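Local coordinates for protein fimbrin (Schizosaccharomyces pombe, PDB 1RT8) that binds and crosslinks actin filaments, working with the actin structures that develop and maintain cell polarity and taking part in cytokinesis, mating and spore formation, at residues A[356-359]-A[360-363]; A[385-388]-A[389-393]; A[313-316]-A[317-320]; A[344-347]-A[348-352]. All blocks are in the same frame, centred on the assembly; numbering follows the deposited sequence.

Contact 1: A[356-359]-A[360-363]; sequences VDLG and KNQG
Val356 and Asp357 meet Lys360 on the last turns of helix 345-361, which closes in a Schellman motif at Gly363. This helix belongs to the third calponin-homology (CH) domain. The Lys360 chain sets off beside its own backbone N (chi1 -68°) and then runs extended. This carries it back along the helix, alongside the Val356 side chain, and Val356 CG1 touches Lys360 CE at 3.9 Å. On the way, Lys360 CG passes 3.4 Å from Val356 O. That carbonyl also accepts Lys360 N at 2.9 Å. The ammonium group does not reach the carboxylate directly, since Asp357 OD1 and Lys360 NZ are 4.8 Å apart. One water joins them, donating to Asp357 OD1 and accepting from Lys360 NZ. The water links the two charged groups without a direct salt bridge. Asp357 O takes Asn361 N at 2.8 Å in a nearly straight bond. Leu358 faces inward and packs on Leu317 and Tyr320 of helix 314-323. Gln362 also lies against Tyr320. Gly363 has positive phi (94°), which favours glycine. The turn ends with Gly363 N bonded to Lys360 O at 3.0 Å.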
ATOM      1  N   VAL A 356      -4.166  14.985  22.992  1.00 29.03           N
ATOM      2  CA  VAL A 356      -3.508  14.326  24.119  1.00 29.07           C
ATOM      3  C   VAL A 356      -4.482  14.050  25.264  1.00 29.55           C
ATOM      4  O   VAL A 356      -4.459  12.968  25.853  1.00 28.53           O
ATOM      5  CB  VAL A 356      -2.310  15.170  24.615  1.00 27.61           C
ATOM      6  CG1 VAL A 356      -1.807  14.663  25.962  1.00 28.53           C
ATOM      7  CG2 VAL A 356      -1.178  15.079  23.582  1.00 27.29           C
ATOM      8  N   ASP A 357      -5.350  15.016  25.563  1.00 29.82           N
ATOM      9  CA  ASP A 357      -6.332  14.843  26.628  1.00 28.43           C
ATOM     10  C   ASP A 357      -7.347  13.745  26.296  1.00 29.52           C
ATOM     11  O   ASP A 357      -7.748  12.976  27.172  1.00 30.67           O
ATOM     12  CB  ASP A 357      -7.061  16.157  26.907  1.00 30.39           C
ATOM     13  CG  ASP A 357      -6.244  17.105  27.765  1.00 30.19           C
ATOM     14  OD1 ASP A 357      -5.251  16.663  28.373  1.00 29.91           O
ATOM     15  OD2 ASP A 357      -6.605  18.295  27.845  1.00 35.90           O
ATOM     16  N   LEU A 358      -7.774  13.672  25.041  1.00 28.80           N
ATOM     17  CA  LEU A 358      -8.717  12.629  24.641  1.00 29.74           C
ATOM     18  C   LEU A 358      -8.067  11.270  24.841  1.00 30.01           C
ATOM     19  O   LEU A 358      -8.748  10.271  25.065  1.00 28.63           O
ATOM     20  CB  LEU A 358      -9.121  12.794  23.180  1.00 29.56           C
ATOM     21  CG  LEU A 358     -10.117  13.916  22.907  1.00 30.04           C
ATOM     22  CD1 LEU A 358     -10.268  14.105  21.412  1.00 27.04           C
ATOM     23  CD2 LEU A 358     -11.465  13.577  23.561  1.00 30.03           C
ATOM     24  N   GLY A 359      -6.738  11.245  24.750  1.00 29.66           N
ATOM     25  CA  GLY A 359      -5.995  10.016  24.945  1.00 28.27           C
ATOM     26  C   GLY A 359      -5.949   9.689  26.423  1.00 29.56           C
ATOM     27  O   GLY A 359      -6.126   8.538  26.825  1.00 27.35           O
ATOM     28  N   LYS A 360      -5.718  10.709  27.243  1.00 29.52           N
ATOM     29  CA  LYS A 360      -5.668  10.503  28.678  1.00 30.91           C
ATOM     30  C   LYS A 360      -7.038  10.029  29.161  1.00 30.50           C
ATOM     31  O   LYS A 360      -7.127   9.113  29.973  1.00 30.72           O
ATOM     32  CB  LYS A 360      -5.250  11.800  29.383  1.00 31.58           C
ATOM     33  CG  LYS A 360      -3.803  12.190  29.094  1.00 29.77           C
ATOM     34  CD  LYS A 360      -3.368  13.418  29.871  1.00 31.76           C
ATOM     35  CE  LYS A 360      -1.859  13.658  29.739  1.00 29.51           C
ATOM     36  NZ  LYS A 360      -1.411  14.857  30.519  1.00 30.57           N
ATOM     37  N   ASN A 361      -8.103  10.636  28.646  1.00 30.86           N
ATOM     38  CA  ASN A 361      -9.455  10.237  29.036  1.00 33.45           C
ATOM     39  C   ASN A 361      -9.708   8.771  28.718  1.00 35.37           C
ATOM     40  O   ASN A 361     -10.382   8.069  29.478  1.00 34.28           O
ATOM     41  CB  ASN A 361     -10.512  11.073  28.312  1.00 35.66           C
ATOM     42  CG  ASN A 361     -10.560  12.499  28.804  1.00 36.80           C
ATOM     43  OD1 ASN A 361     -10.254  12.771  29.959  1.00 39.60           O
ATOM     44  ND2 ASN A 361     -10.961  13.418  27.930  1.00 38.78           N
ATOM     45  N   GLN A 362      -9.162   8.315  27.593  1.00 34.34           N
ATOM     46  CA  GLN A 362      -9.344   6.939  27.165  1.00 34.07           C
ATOM     47  C   GLN A 362      -8.428   5.931  27.851  1.00 33.39           C
ATOM     48  O   GLN A 362      -8.443   4.743  27.521  1.00 34.21           O
ATOM     49  CB  GLN A 362      -9.186   6.849  25.655  1.00 34.35           C
ATOM     50  CG  GLN A 362     -10.378   7.398  24.909  1.00 35.44           C
ATOM     51  CD  GLN A 362     -10.244   7.242  23.414  1.00 36.10           C
ATOM     52  OE1 GLN A 362      -9.544   6.346  22.935  1.00 35.67           O
ATOM     53  NE2 GLN A 362     -10.931   8.098  22.662  1.00 36.33           N
ATOM     54  N   GLY A 363      -7.636   6.401  28.808  1.00 32.19           N
ATOM     55  CA  GLY A 363      -6.751   5.503  29.525  1.00 31.96           C
ATOM     56  C   GLY A 363      -5.329   5.387  29.002  1.00 30.86           C
ATOM     57  O   GLY A 363      -4.534   4.634  29.559  1.00 28.98           O
TER
HETATM   58  O   HOH W   1      -2.866  16.817  29.013  1.00 45.74           O

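Contact 2: A[385-388]-A[389-393]; sequences LVWQ and MMRMN
Helix 379-397 of the third CH domain carries a Met-aromatic contact between Trp387 and Met390, with Arg391 lying over the same indole. The sulfur comes in at the ring edge. Met390 SD is 3.7 Å from Trp387 CZ3 and stands 75° off the normal of the six-membered ring. Arg391 approaches differently. Its CB sits over one face, 4.2 Å from the centroid of the Trp387 six-membered ring and 20° off the normal, which makes a CH-pi contact. The Arg391 chain then bends at chi2, and this brings its CD to 3.7 Å from Trp387 CZ2. The indole and guanidinium planes are 72° apart, so these two flat groups do not stack. In the backbone, Arg391 N donates to Trp387 O at 2.7 Å. The guanidinium is held elsewhere: Arg391 NH2 bonds Leu408 O and forms a salt bridge with Asp410. Helix 500-511 lies beside this side of helix 379-397, with Arg501 making a cation-pi contact with Trp387, Leu504 touching Trp387 and Arg391, and His505 touching Met390. On helix 282-296, Phe290 touches Val386 and Trp387 and Trp293 touches Met389 and Met390, while Met389 also packs on Ala319, Tyr320 and Ile323 of helix 314-323.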
ATOM      1  N   LEU A 385       2.688   8.489  21.318  1.00 20.09           N
ATOM      2  CA  LEU A 385       1.256   8.779  21.359  1.00 22.19           C
ATOM      3  C   LEU A 385       0.487   7.895  20.374  1.00 22.64           C
ATOM      4  O   LEU A 385      -0.541   7.330  20.725  1.00 21.46           O
ATOM      5  CB  LEU A 385       0.988  10.255  21.051  1.00 22.56           C
ATOM      6  CG  LEU A 385      -0.478  10.654  20.813  1.00 25.59           C
ATOM      7  CD1 LEU A 385      -1.317  10.313  22.040  1.00 23.09           C
ATOM      8  CD2 LEU A 385      -0.554  12.161  20.524  1.00 22.46           C
ATOM      9  N   VAL A 386       0.969   7.773  19.142  1.00 22.10           N
ATOM     10  CA  VAL A 386       0.251   6.928  18.194  1.00 24.73           C
ATOM     11  C   VAL A 386       0.267   5.484  18.694  1.00 24.76           C
ATOM     12  O   VAL A 386      -0.746   4.787  18.605  1.00 27.78           O
ATOM     13  CB  VAL A 386       0.846   7.007  16.773  1.00 23.36           C
ATOM     14  CG1 VAL A 386       0.140   6.024  15.854  1.00 23.67           C
ATOM     15  CG2 VAL A 386       0.700   8.424  16.228  1.00 21.50           C
ATOM     16  N   TRP A 387       1.399   5.040  19.237  1.00 24.04           N
ATOM     17  CA  TRP A 387       1.486   3.681  19.759  1.00 24.09           C
ATOM     18  C   TRP A 387       0.415   3.442  20.817  1.00 24.70           C
ATOM     19  O   TRP A 387      -0.262   2.417  20.795  1.00 24.89           O
ATOM     20  CB  TRP A 387       2.861   3.400  20.367  1.00 23.25           C
ATOM     21  CG  TRP A 387       2.896   2.116  21.142  1.00 23.12           C
ATOM     22  CD1 TRP A 387       3.189   1.965  22.466  1.00 24.63           C
ATOM     23  CD2 TRP A 387       2.594   0.801  20.646  1.00 24.41           C
ATOM     24  NE1 TRP A 387       3.088   0.638  22.830  1.00 26.87           N
ATOM     25  CE2 TRP A 387       2.724  -0.097  21.730  1.00 26.10           C
ATOM     26  CE3 TRP A 387       2.229   0.297  19.391  1.00 24.83           C
ATOM     27  CZ2 TRP A 387       2.499  -1.474  21.598  1.00 26.09           C
ATOM     28  CZ3 TRP A 387       2.006  -1.081  19.259  1.00 27.26           C
ATOM     29  CH2 TRP A 387       2.143  -1.945  20.354  1.00 24.89           C
ATOM     30  N   GLN A 388       0.258   4.381  21.746  1.00 25.47           N
ATOM     31  CA  GLN A 388      -0.760   4.220  22.782  1.00 25.25           C
ATOM     32  C   GLN A 388      -2.135   4.061  22.146  1.00 26.43           C
ATOM     33  O   GLN A 388      -2.964   3.291  22.632  1.00 27.27           O
ATOM     34  CB  GLN A 388      -0.767   5.421  23.724  1.00 25.08           C
ATOM     35  CG  GLN A 388       0.417   5.450  24.644  1.00 23.93           C
ATOM     36  CD  GLN A 388       0.408   4.303  25.625  1.00 26.35           C
ATOM     37  OE1 GLN A 388       1.447   3.691  25.881  1.00 28.70           O
ATOM     38  NE2 GLN A 388      -0.763   4.002  26.189  1.00 23.34           N
ATOM     39  N   MET A 389      -2.379   4.800  21.067  1.00 24.19           N
ATOM     40  CA  MET A 389      -3.656   4.708  20.369  1.00 26.33           C
ATOM     41  C   MET A 389      -3.809   3.311  19.761  1.00 26.64           C
ATOM     42  O   MET A 389      -4.857   2.675  19.893  1.00 25.01           O
ATOM     43  CB  MET A 389      -3.749   5.769  19.266  1.00 25.62           C
ATOM     44  CG  MET A 389      -5.136   5.911  18.669  1.00 27.60           C
ATOM     45  SD  MET A 389      -5.201   7.037  17.255  1.00 33.34           S
ATOM     46  CE  MET A 389      -5.700   8.567  18.035  1.00 31.32           C
ATOM     47  N   MET A 390      -2.765   2.832  19.092  1.00 24.52           N
ATOM     48  CA  MET A 390      -2.813   1.503  18.494  1.00 25.77           C
ATOM     49  C   MET A 390      -2.945   0.438  19.580  1.00 26.21           C
ATOM     50  O   MET A 390      -3.733  -0.493  19.450  1.00 27.83           O
ATOM     51  CB  MET A 390      -1.543   1.220  17.679  1.00 26.04           C
ATOM     52  CG  MET A 390      -1.393  -0.246  17.256  1.00 25.29           C
ATOM     53  SD  MET A 390       0.037  -0.576  16.164  1.00 30.10           S
ATOM     54  CE  MET A 390      -0.585  -0.008  14.605  1.00 26.28           C
ATOM     55  N   ARG A 391      -2.171   0.582  20.648  1.00 25.42           N
ATOM     56  CA  ARG A 391      -2.189  -0.387  21.735  1.00 27.56           C
ATOM     57  C   ARG A 391      -3.540  -0.499  22.440  1.00 28.93           C
ATOM     58  O   ARG A 391      -4.005  -1.609  22.733  1.00 25.94           O
ATOM     59  CB  ARG A 391      -1.108  -0.049  22.762  1.00 26.49           C
ATOM     60  CG  ARG A 391      -1.017  -1.042  23.906  1.00 27.25           C
ATOM     61  CD  ARG A 391      -0.627  -2.431  23.400  1.00 25.93           C
ATOM     62  NE  ARG A 391      -0.571  -3.412  24.483  1.00 27.12           N
ATOM     63  CZ  ARG A 391      -1.632  -4.005  25.031  1.00 26.33           C
ATOM     64  NH1 ARG A 391      -2.854  -3.725  24.607  1.00 26.28           N
ATOM     65  NH2 ARG A 391      -1.463  -4.897  26.005  1.00 27.65           N
ATOM     66  N   MET A 392      -4.161   0.642  22.729  1.00 29.29           N
ATOM     67  CA  MET A 392      -5.455   0.629  23.400  1.00 30.86           C
ATOM     68  C   MET A 392      -6.498   0.003  22.493  1.00 30.76           C
ATOM     69  O   MET A 392      -7.379  -0.715  22.961  1.00 33.23           O
ATOM     70  CB  MET A 392      -5.892   2.041  23.779  1.00 31.58           C
ATOM     71  CG  MET A 392      -7.168   2.070  24.609  1.00 32.47           C
ATOM     72  SD  MET A 392      -7.011   1.057  26.100  1.00 36.04           S
ATOM     73  CE  MET A 392      -6.010   2.115  27.144  1.00 34.43           C
ATOM     74  N   ASN A 393      -6.390   0.267  21.194  1.00 30.03           N
ATOM     75  CA  ASN A 393      -7.329  -0.283  20.226  1.00 29.68           C
ATOM     76  C   ASN A 393      -7.278  -1.811  20.268  1.00 30.96           C
ATOM     77  O   ASN A 393      -8.314  -2.472  20.183  1.00 28.50           O
ATOM     78  CB  ASN A 393      -6.988   0.208  18.821  1.00 32.05           C
ATOM     79  CG  ASN A 393      -8.030  -0.192  17.791  1.00 33.14           C
ATOM     80  OD1 ASN A 393      -7.690  -0.565  16.675  1.00 36.72           O
ATOM     81  ND2 ASN A 393      -9.301  -0.101  18.158  1.00 32.41           N
TER

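Contact 3: A[313-316]-A[317-320]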
ATOM      1  N   GLY A 313      -2.418  18.356  14.552  1.00 22.15           N
ATOM      2  CA  GLY A 313      -3.386  17.572  15.299  1.00 21.79           C
ATOM      3  C   GLY A 313      -4.651  17.072  14.630  1.00 23.79           C
ATOM      4  O   GLY A 313      -5.404  16.306  15.237  1.00 24.95           O
ATOM      5  N   LEU A 314      -4.889  17.481  13.391  1.00 22.59           N
ATOM      6  CA  LEU A 314      -6.098  17.081  12.683  1.00 23.30           C
ATOM      7  C   LEU A 314      -6.186  15.592  12.377  1.00 24.36           C
ATOM      8  O   LEU A 314      -7.250  14.989  12.511  1.00 26.27           O
ATOM      9  CB  LEU A 314      -6.225  17.898  11.396  1.00 22.00           C
ATOM     10  CG  LEU A 314      -6.456  19.395  11.639  1.00 22.50           C
ATOM     11  CD1 LEU A 314      -6.635  20.117  10.299  1.00 22.64           C
ATOM     12  CD2 LEU A 314      -7.697  19.575  12.498  1.00 23.50           C
ATOM     13  N   ILE A 315      -5.070  15.006  11.961  1.00 24.30           N
ATOM     14  CA  ILE A 315      -5.016  13.582  11.653  1.00 25.42           C
ATOM     15  C   ILE A 315      -5.318  12.762  12.900  1.00 26.10           C
ATOM     16  O   ILE A 315      -6.124  11.836  12.857  1.00 26.42           O
ATOM     17  CB  ILE A 315      -3.622  13.182  11.113  1.00 26.69           C
ATOM     18  CG1 ILE A 315      -3.383  13.849   9.756  1.00 25.94           C
ATOM     19  CG2 ILE A 315      -3.498  11.657  11.025  1.00 28.72           C
ATOM     20  CD1 ILE A 315      -4.365  13.471   8.682  1.00 25.21           C
ATOM     21  N   LEU A 316      -4.674  13.105  14.013  1.00 25.34           N
ATOM     22  CA  LEU A 316      -4.895  12.390  15.265  1.00 25.98           C
ATOM     23  C   LEU A 316      -6.355  12.488  15.721  1.00 27.24           C
ATOM     24  O   LEU A 316      -6.957  11.493  16.142  1.00 26.84           O
ATOM     25  CB  LEU A 316      -3.962  12.937  16.358  1.00 24.52           C
ATOM     26  CG  LEU A 316      -2.476  12.557  16.193  1.00 24.74           C
ATOM     27  CD1 LEU A 316      -1.605  13.343  17.155  1.00 21.55           C
ATOM     28  CD2 LEU A 316      -2.313  11.071  16.443  1.00 24.89           C
ATOM     29  N   LEU A 317      -6.921  13.688  15.631  1.00 26.50           N
ATOM     30  CA  LEU A 317      -8.297  13.897  16.039  1.00 25.32           C
ATOM     31  C   LEU A 317      -9.250  13.065  15.184  1.00 24.66           C
ATOM     32  O   LEU A 317     -10.221  12.512  15.695  1.00 24.00           O
ATOM     33  CB  LEU A 317      -8.643  15.386  15.981  1.00 24.15           C
ATOM     34  CG  LEU A 317      -7.905  16.195  17.058  1.00 26.15           C
ATOM     35  CD1 LEU A 317      -8.161  17.685  16.886  1.00 27.27           C
ATOM     36  CD2 LEU A 317      -8.346  15.731  18.435  1.00 25.75           C
ATOM     37  N   GLN A 318      -8.970  12.959  13.891  1.00 24.75           N
ATOM     38  CA  GLN A 318      -9.819  12.153  13.018  1.00 26.01           C
ATOM     39  C   GLN A 318      -9.759  10.689  13.442  1.00 27.78           C
ATOM     40  O   GLN A 318     -10.784  10.012  13.489  1.00 27.49           O
ATOM     41  CB  GLN A 318      -9.380  12.266  11.565  1.00 25.83           C
ATOM     42  CG  GLN A 318      -9.701  13.597  10.914  1.00 27.11           C
ATOM     43  CD  GLN A 318      -9.114  13.689   9.522  1.00 27.35           C
ATOM     44  OE1 GLN A 318      -9.417  12.872   8.650  1.00 29.00           O
ATOM     45  NE2 GLN A 318      -8.262  14.681   9.307  1.00 28.34           N
ATOM     46  N   ALA A 319      -8.553  10.214  13.754  1.00 26.79           N
ATOM     47  CA  ALA A 319      -8.342   8.834  14.176  1.00 27.12           C
ATOM     48  C   ALA A 319      -9.209   8.512  15.387  1.00 28.02           C
ATOM     49  O   ALA A 319      -9.891   7.480  15.403  1.00 27.18           O
ATOM     50  CB  ALA A 319      -6.859   8.596  14.507  1.00 27.05           C
ATOM     51  N   TYR A 320      -9.188   9.390  16.395  1.00 26.26           N
ATOM     52  CA  TYR A 320      -9.996   9.186  17.600  1.00 29.93           C
ATOM     53  C   TYR A 320     -11.457   8.962  17.245  1.00 30.70           C
ATOM     54  O   TYR A 320     -12.103   8.094  17.812  1.00 31.63           O
ATOM     55  CB  TYR A 320      -9.933  10.389  18.548  1.00 28.01           C
ATOM     56  CG  TYR A 320      -8.727  10.432  19.459  1.00 30.16           C
ATOM     57  CD1 TYR A 320      -7.725  11.388  19.267  1.00 28.79           C
ATOM     58  CD2 TYR A 320      -8.571   9.507  20.501  1.00 28.75           C
ATOM     59  CE1 TYR A 320      -6.598  11.425  20.084  1.00 28.89           C
ATOM     60  CE2 TYR A 320      -7.432   9.540  21.329  1.00 29.26           C
ATOM     61  CZ  TYR A 320      -6.456  10.506  21.106  1.00 26.31           C
ATOM     62  OH  TYR A 320      -5.333  10.562  21.884  1.00 23.35           O
TER
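Gln318 folds back along helix 314-323 and lays its side chain against Leu314 O, one turn earlier. The chain leaves beside its own backbone N (chi1 -72°) and stays extended beyond CG. Gln318 CG therefore comes within 3.2 Å of Leu314 O. The amide nitrogen reaches the same oxygen, but the bond from Gln318 NE2 to Leu314 O is weak, at 3.4 Å. The main bond to this carbonyl comes from Gln318 N at 3.0 Å. The Ile315 side chain lies at an angle to that of Gln318, and Ile315 CD1 is 4.1 Å from Gln318 NE2.

Leu317 turns its branch back over the N-cap carbonyl. Leu317 CG is 3.1 Å from Gly313 O, which also accepts Leu317 N. Gly313 is the N-cap residue, and its positive phi (70°) favours glycine. Tyr320 repeats the pattern one turn on: its CD1 lies 3.2 Å from Leu316 O, and its N donates to that oxygen.

Leu316 and Leu317 face different neighbours. Leu317 packs on Tyr354 and Ala355 of helix 345-361, whereas Leu316 meets Leu385 and Val386 of helix 379-397. Tyr320 OH makes a weak bond to Ala355 O.

This part of the helix, in the third CH domain, is largely buried, yet its polar side-chain ends have partners. Gln318 makes its stronger side-chain bond through OE1 to Thr300 N. With NE2 near Leu314 O, its amide links the loop at Thr300 to the first turn of the helix.

Contact 4: A[344-347]-A[348-352]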
ATOM      1  N   MET A 344      -1.548  28.255  12.232  1.00 29.79           N
ATOM      2  CA  MET A 344      -0.795  29.059  13.181  1.00 28.72           C
ATOM      3  C   MET A 344      -0.382  28.133  14.316  1.00 28.17           C
ATOM      4  O   MET A 344      -1.140  27.245  14.707  1.00 26.46           O
ATOM      5  CB  MET A 344      -1.651  30.190  13.726  1.00 29.64           C
ATOM      6  CG  MET A 344      -2.100  31.169  12.664  1.00 34.42           C
ATOM      7  SD  MET A 344      -3.005  32.519  13.412  1.00 36.94           S
ATOM      8  CE  MET A 344      -1.776  33.826  13.296  1.00 35.62           C
ATOM      9  N   ARG A 345       0.806  28.350  14.868  1.00 26.66           N
ATOM     10  CA  ARG A 345       1.276  27.474  15.924  1.00 27.55           C
ATOM     11  C   ARG A 345       0.356  27.305  17.119  1.00 27.11           C
ATOM     12  O   ARG A 345       0.077  26.171  17.511  1.00 25.98           O
ATOM     13  CB  ARG A 345       2.656  27.896  16.423  1.00 28.93           C
ATOM     14  CG  ARG A 345       3.212  26.913  17.444  1.00 32.50           C
ATOM     15  CD  ARG A 345       4.725  26.847  17.402  1.00 33.80           C
ATOM     16  NE  ARG A 345       5.238  25.810  18.293  1.00 36.19           N
ATOM     17  CZ  ARG A 345       5.114  25.835  19.614  1.00 35.85           C
ATOM     18  NH1 ARG A 345       4.492  26.849  20.201  1.00 34.76           N
ATOM     19  NH2 ARG A 345       5.621  24.850  20.345  1.00 33.39           N
ATOM     20  N   PHE A 346      -0.113  28.405  17.706  1.00 23.88           N
ATOM     21  CA  PHE A 346      -0.978  28.281  18.873  1.00 25.04           C
ATOM     22  C   PHE A 346      -2.232  27.471  18.546  1.00 23.47           C
ATOM     23  O   PHE A 346      -2.774  26.789  19.411  1.00 26.46           O
ATOM     24  CB  PHE A 346      -1.332  29.665  19.450  1.00 22.57           C
ATOM     25  CG  PHE A 346      -2.397  30.411  18.691  1.00 20.64           C
ATOM     26  CD1 PHE A 346      -3.725  30.376  19.115  1.00 22.87           C
ATOM     27  CD2 PHE A 346      -2.071  31.193  17.590  1.00 20.07           C
ATOM     28  CE1 PHE A 346      -4.710  31.117  18.451  1.00 20.44           C
ATOM     29  CE2 PHE A 346      -3.048  31.938  16.920  1.00 20.81           C
ATOM     30  CZ  PHE A 346      -4.372  31.899  17.355  1.00 22.45           C
ATOM     31  N   LYS A 347      -2.683  27.530  17.296  1.00 22.81           N
ATOM     32  CA  LYS A 347      -3.857  26.760  16.900  1.00 23.10           C
ATOM     33  C   LYS A 347      -3.530  25.260  16.810  1.00 23.99           C
ATOM     34  O   LYS A 347      -4.341  24.424  17.198  1.00 22.83           O
ATOM     35  CB  LYS A 347      -4.413  27.259  15.564  1.00 21.91           C
ATOM     36  CG  LYS A 347      -4.966  28.660  15.641  1.00 23.39           C
ATOM     37  CD  LYS A 347      -5.905  28.978  14.495  1.00 23.95           C
ATOM     38  CE  LYS A 347      -6.623  30.292  14.775  1.00 26.80           C
ATOM     39  NZ  LYS A 347      -7.691  30.575  13.787  1.00 28.06           N
ATOM     40  N   ALA A 348      -2.345  24.920  16.307  1.00 23.35           N
ATOM     41  CA  ALA A 348      -1.967  23.516  16.201  1.00 23.82           C
ATOM     42  C   ALA A 348      -1.752  22.942  17.603  1.00 22.75           C
ATOM     43  O   ALA A 348      -2.080  21.785  17.865  1.00 21.89           O
ATOM     44  CB  ALA A 348      -0.690  23.371  15.356  1.00 24.14           C
ATOM     45  N   VAL A 349      -1.197  23.758  18.498  1.00 21.77           N
ATOM     46  CA  VAL A 349      -0.951  23.332  19.870  1.00 23.85           C
ATOM     47  C   VAL A 349      -2.269  23.077  20.590  1.00 22.74           C
ATOM     48  O   VAL A 349      -2.369  22.145  21.384  1.00 23.27           O
ATOM     49  CB  VAL A 349      -0.128  24.381  20.660  1.00 24.83           C
ATOM     50  CG1 VAL A 349      -0.173  24.073  22.161  1.00 25.71           C
ATOM     51  CG2 VAL A 349       1.320  24.357  20.178  1.00 24.33           C
ATOM     52  N   GLU A 350      -3.278  23.901  20.318  1.00 22.99           N
ATOM     53  CA  GLU A 350      -4.579  23.695  20.937  1.00 25.06           C
ATOM     54  C   GLU A 350      -5.122  22.357  20.435  1.00 24.37           C
ATOM     55  O   GLU A 350      -5.597  21.536  21.220  1.00 23.94           O
ATOM     56  CB  GLU A 350      -5.535  24.838  20.576  1.00 26.10           C
ATOM     57  CG  GLU A 350      -5.118  26.166  21.204  1.00 30.60           C
ATOM     58  CD  GLU A 350      -6.021  27.325  20.829  1.00 33.30           C
ATOM     59  OE1 GLU A 350      -6.806  27.184  19.864  1.00 33.29           O
ATOM     60  OE2 GLU A 350      -5.924  28.385  21.495  1.00 33.57           O
ATOM     61  N   ASN A 351      -5.032  22.136  19.125  1.00 22.82           N
ATOM     62  CA  ASN A 351      -5.504  20.890  18.534  1.00 23.50           C
ATOM     63  C   ASN A 351      -4.771  19.698  19.133  1.00 22.93           C
ATOM     64  O   ASN A 351      -5.382  18.685  19.446  1.00 20.72           O
ATOM     65  CB  ASN A 351      -5.304  20.896  17.013  1.00 25.52           C
ATOM     66  CG  ASN A 351      -6.375  21.688  16.284  1.00 27.15           C
ATOM     67  OD1 ASN A 351      -7.328  22.182  16.898  1.00 25.08           O
ATOM     68  ND2 ASN A 351      -6.233  21.800  14.963  1.00 26.83           N
ATOM     69  N   CYS A 352      -3.457  19.820  19.299  1.00 22.86           N
ATOM     70  CA  CYS A 352      -2.688  18.719  19.854  1.00 23.53           C
ATOM     71  C   CYS A 352      -2.919  18.530  21.354  1.00 23.35           C
ATOM     72  O   CYS A 352      -2.904  17.402  21.844  1.00 21.37           O
ATOM     73  CB  CYS A 352      -1.200  18.905  19.543  1.00 23.00           C
ATOM     74  SG  CYS A 352      -0.814  18.686  17.777  1.00 25.25           S
TER
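Phe346 and Glu350 lie side by side on the first turns of helix 345-361, pointing the same way. Glu350 OE2 sits in the plane of the phenyl ring, at its edge, 3.8 Å from Phe346 CD1. The carboxylate and ring planes are perpendicular (90°). An oxygen at the edge faces the ring hydrogens, which probably makes the approach mildly favourable. Phe346 CG stands between its own backbone N and carbonyl carbon (chi1 78°), which sets the ring alongside Glu350, and Lys347 CG lies over one face of the ring. Nearer the backbone, Glu350 CG comes to 3.0 Å from Phe346 O, the carbonyl that accepts Glu350 N at 3.1 Å.

The second pair is Arg345 and Val349. Val349 CG2 lies over one face of the guanidinium, toward its rim, and is 4.0 Å from Arg345 NH1. Val349 N also donates to Arg345 O at 2.9 Å. Met344 is the N-cap residue, and its carbonyl O takes Ala348 N at 3.1 Å.

Outer partners fix the polar ends. Arg345 NH2 makes a salt bridge with Asp376. Asn334 ND2 bonds both Glu350 OE1 and Lys347 O, and Asn351 ND2 donates to Asn334 O and Asp312 O.

This end of the helix lies against short helix 371-375 of the third CH domain, where Ala348, Val349 and Cys352 touch Thr375. Asn351 faces the loop at Val333 and the start of helix 314-323.

In the fold
All four contacts lie in the third CH domain, within the second actin-binding region. Along the chain the order is contact 3, contact 4, contact 1, contact 2. Contacts 4 and 1 share helix 345-361, at its start and its end, with centres about 17 Å apart. Contact 3 on helix 314-323 is central: its centre is about 13 Å from each of the others, and it touches all three. Contacts 1 and 2 have centres about 11 Å apart and meet through Gln362 and Met392. Contacts 2 and 4 do not touch. Three helices thus share one core, and contact 2 also reaches helix 500-511 of the fourth CH domain.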